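Binding domain (Hc) of Paraclostridial Mosquitocidal Protein 1 (Paraclostridium bifermentans, PDB 6HOX) serves as the receptor-binding region of a botulinum-like neurotoxin that targets Anopheles mosquitoes, its heavy chain directing the toxin to host nerve cells. Local coordinates at residues D113-N116 with G122-I125; E255-E258 with S262-M265. All blocks are in the same frame, centred on the assembly; numbering follows the deposited sequence.

Interaction 1. Residues D113-N116 with G122-I125; sequences DLVN and GWKI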
# COMPACT_ATOMS: atom_id res chain seq x y z
N ASP A 113 11.30 2.28 -18.42
CA ASP A 113 10.32 1.23 -18.68
C ASP A 113 10.11 0.36 -17.44
O ASP A 113 11.04 0.10 -16.65
CB ASP A 113 10.75 0.30 -19.82
CG ASP A 113 10.90 0.94 -21.19
OD1 ASP A 113 10.41 2.08 -21.36
OD2 ASP A 113 11.49 0.29 -22.08
N LEU A 114 8.87 -0.10 -17.29
CA LEU A 114 8.53 -1.19 -16.41
C LEU A 114 7.92 -2.34 -17.22
O LEU A 114 8.29 -3.51 -17.04
CB LEU A 114 7.55 -0.66 -15.36
CG LEU A 114 7.12 -1.70 -14.34
CD1 LEU A 114 8.32 -2.29 -13.61
CD2 LEU A 114 6.14 -1.09 -13.34
N VAL A 115 6.93 -2.02 -18.06
CA VAL A 115 6.26 -2.96 -18.93
C VAL A 115 6.18 -2.31 -20.31
O VAL A 115 5.68 -1.20 -20.43
CB VAL A 115 4.86 -3.35 -18.43
CG1 VAL A 115 4.31 -4.51 -19.24
CG2 VAL A 115 4.82 -3.67 -16.94
N ASN A 116 6.67 -3.02 -21.34
CA ASN A 116 6.94 -2.42 -22.63
C ASN A 116 6.37 -3.32 -23.72
O ASN A 116 6.69 -4.50 -23.78
CB ASN A 116 8.43 -2.11 -22.77
CG ASN A 116 8.78 -1.52 -24.12
OD1 ASN A 116 8.29 -1.99 -25.13
ND2 ASN A 116 9.60 -0.49 -24.14
N GLY A 122 2.82 1.09 -30.37
CA GLY A 122 2.31 0.25 -29.28
C GLY A 122 2.08 1.05 -28.02
O GLY A 122 1.67 2.24 -28.08
N TRP A 123 2.33 0.40 -26.87
CA TRP A 123 2.13 1.01 -25.57
C TRP A 123 3.27 0.65 -24.62
O TRP A 123 4.02 -0.33 -24.83
CB TRP A 123 0.76 0.62 -25.00
CG TRP A 123 0.56 -0.85 -24.80
CD1 TRP A 123 -0.08 -1.71 -25.64
CD2 TRP A 123 0.99 -1.64 -23.67
NE1 TRP A 123 -0.05 -2.98 -25.14
CE2 TRP A 123 0.59 -2.97 -23.92
CE3 TRP A 123 1.70 -1.37 -22.50
CZ2 TRP A 123 0.86 -4.02 -23.04
CZ3 TRP A 123 1.95 -2.40 -21.62
CH2 TRP A 123 1.54 -3.71 -21.89
N LYS A 124 3.43 1.47 -23.57
CA LYS A 124 4.29 1.11 -22.47
C LYS A 124 3.82 1.76 -21.17
O LYS A 124 3.11 2.76 -21.16
CB LYS A 124 5.74 1.52 -22.74
CG LYS A 124 5.97 3.00 -22.92
CD LYS A 124 7.45 3.35 -22.87
CE LYS A 124 8.22 2.78 -24.04
NZ LYS A 124 9.64 3.18 -23.98
N ILE A 125 4.25 1.15 -20.07
CA ILE A 125 4.08 1.63 -18.70
C ILE A 125 5.49 1.93 -18.18
O ILE A 125 6.36 1.03 -18.21
CB ILE A 125 3.36 0.59 -17.83
CG1 ILE A 125 1.93 0.35 -18.29
CG2 ILE A 125 3.40 0.98 -16.37
CD1 ILE A 125 1.33 -0.98 -17.84

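Interaction 2. Residues E255-E258 with S262-M265; sequences EPLE and SYYM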
# COMPACT_ATOMS: atom_id res chain seq x y z
N GLU A 255 -0.04 -5.01 3.14
CA GLU A 255 0.13 -6.45 3.32
C GLU A 255 -0.64 -6.92 4.55
O GLU A 255 -1.04 -6.12 5.38
CB GLU A 255 1.62 -6.79 3.36
CG GLU A 255 2.33 -6.26 2.12
CD GLU A 255 3.63 -6.97 1.77
OE1 GLU A 255 4.29 -7.49 2.68
OE2 GLU A 255 3.97 -6.97 0.58
N PRO A 256 -0.99 -8.22 4.63
CA PRO A 256 -1.80 -8.70 5.75
C PRO A 256 -1.14 -8.40 7.11
O PRO A 256 0.07 -8.56 7.26
CB PRO A 256 -1.92 -10.20 5.48
CG PRO A 256 -1.75 -10.31 3.98
CD PRO A 256 -0.70 -9.27 3.64
N LEU A 257 -1.94 -7.92 8.07
CA LEU A 257 -1.48 -7.61 9.40
C LEU A 257 -1.24 -8.95 10.12
O LEU A 257 -2.03 -9.87 9.98
CB LEU A 257 -2.53 -6.76 10.11
CG LEU A 257 -2.13 -6.19 11.48
CD1 LEU A 257 -0.99 -5.19 11.34
CD2 LEU A 257 -3.32 -5.54 12.16
N GLU A 258 -0.14 -9.08 10.87
CA GLU A 258 0.19 -10.38 11.48
C GLU A 258 0.32 -10.29 13.00
O GLU A 258 0.70 -9.26 13.54
CB GLU A 258 1.51 -10.94 10.96
CG GLU A 258 1.52 -11.17 9.45
CD GLU A 258 2.85 -11.73 8.95
OE1 GLU A 258 3.57 -12.37 9.76
OE2 GLU A 258 3.15 -11.52 7.75
N SER A 262 7.09 -7.93 14.91
CA SER A 262 7.55 -6.63 15.42
C SER A 262 7.12 -5.51 14.47
O SER A 262 7.41 -5.54 13.28
CB SER A 262 9.04 -6.58 15.62
OG SER A 262 9.37 -7.17 16.86
N TYR A 263 6.46 -4.51 15.05
CA TYR A 263 5.92 -3.39 14.31
C TYR A 263 6.28 -2.08 15.02
O TYR A 263 6.41 -2.04 16.23
CB TYR A 263 4.39 -3.45 14.21
CG TYR A 263 3.79 -4.46 13.27
CD1 TYR A 263 4.15 -4.51 11.93
CD2 TYR A 263 2.80 -5.31 13.70
CE1 TYR A 263 3.56 -5.41 11.06
CE2 TYR A 263 2.22 -6.25 12.86
CZ TYR A 263 2.58 -6.28 11.52
OH TYR A 263 2.00 -7.20 10.70
N TYR A 264 6.38 -1.01 14.23
CA TYR A 264 6.22 0.33 14.73
C TYR A 264 4.74 0.69 14.63
O TYR A 264 4.09 0.43 13.62
CB TYR A 264 7.08 1.33 13.94
CG TYR A 264 8.53 0.94 13.88
CD1 TYR A 264 9.39 1.20 14.94
CD2 TYR A 264 9.05 0.30 12.78
CE1 TYR A 264 10.72 0.83 14.90
CE2 TYR A 264 10.39 -0.09 12.72
CZ TYR A 264 11.22 0.17 13.79
OH TYR A 264 12.54 -0.20 13.71
N MET A 265 4.24 1.32 15.68
CA MET A 265 2.85 1.66 15.77
C MET A 265 2.75 3.18 15.68
O MET A 265 3.43 3.88 16.44
CB MET A 265 2.26 1.15 17.08
CG MET A 265 0.79 1.44 17.26
SD MET A 265 0.20 0.73 18.79
CE MET A 265 -1.54 1.08 18.63
O HOH W 1 2.42 -7.25 8.16

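Interaction 1. Residues D113-N116 with G122-I125
Leu114 and Val115 both face Ile125, where the corner between strands 112-113 and 116-118 meets strand 122-128. The backbone N of Leu114 lies 2.9 Å from Ile125 O and that of Val115 3.1 Å, so one carbonyl oxygen accepts two amides. Ile125 N returns a bond of 2.8 Å to Val115 O, nearly linear at the hydrogen (176°). Two residues opposite one, sharing an acceptor in an antiparallel pairing, define a classic beta bulge. Beyond it, Asn116 and Lys124 form a non-hydrogen-bonded pair with CA atoms 4.4 Å apart. The bulge lies within the concanavalin-like, N-terminal part of the receptor-binding domain, and its apolar side meets the sheet containing strands 89-96 and 218-227: Val115 and Ile125 both touch Phe224. On that side Val115 CG1 comes to the edge of the Trp123 indole, 3.9 Å from CH2.

Asn116 and Lys124 project from the other side. The lysine chain starts between its own backbone N and carbonyl carbon (chi1 62°) and bends at chi3, which brings NZ to 2.9 Å from Asp113 OD1. This salt bridge uses the syn side of the carboxylate, 18° out of its plane. Asn116 ND2 reaches the second oxygen, Asp113 OD2, at 2.9 Å, but from above that plane; two donors thus restrain the carboxylate, while Asn116 OD1 accepts from Met118 N.

Interaction 2. Residues E255-E258 with S262-M265
Tyr263 OH is held by two polar partners, a backbone amide and a water. Glu258 N donates to it at 2.9 Å with an angle of 155° at the hydrogen. The hydroxyl in turn donates to the water, whose oxygen is 2.6 Å from Tyr263 OH. Both partners lie at the edge of the phenol and in its plane, a placement that suits a hydroxyl conjugated with its ring. The water passes the interaction on by donating to Pro256 O at 2.8 Å, so the tyrosine grips two points of one loop, directly at Glu258 and through solvent at Pro256.

Apolar contact is supplied by Leu257. With CG anti to the backbone N (chi1 -173°), its CD1 methyl is carried to 3.7 Å from Tyr263 CE2, approaching the ring obliquely. Glu258 contributes mainly through its backbone and CB, which lies 3.8 Å from Tyr263 OH; its extended chain leads the carboxylate away to a salt bridge with Lys327.

No strand pairing joins the two segments: even the nearest CA atoms, those of Glu258 and Ser262, are 9.2 Å apart, and the link runs through a long side chain. In the trefoil-like C-terminal part of the receptor-binding domain, this tyrosine ties the irregular chain after helix 233-241 to strand 263-267, which pairs with strands 316-320 and 435-438, while Leu257 packs on Ile319 and Phe437 of those two neighbours.

Overall arrangement
Followed from the N terminus, interaction 1 comes first, in the concanavalin-like part, and closes a short excursion with five residues between its segments, joining the corner at 113-116 to strand 122-128. The chain then passes through strand 218-227 and helix 233-241 before interaction 2 opens in the trefoil-like part. That contact closes a still shorter loop, three residues between 255-258 and 262-265, just ahead of strand 263-267. The two loops are in series, neither nested nor crossed. The centres of interactions 1 and 2 are about 33 Å apart, on opposite sides of the chain's centre. The two do not touch, and with so few residues between their segments each is a local closure: backbone pairing secures the first, a single tyrosine the second.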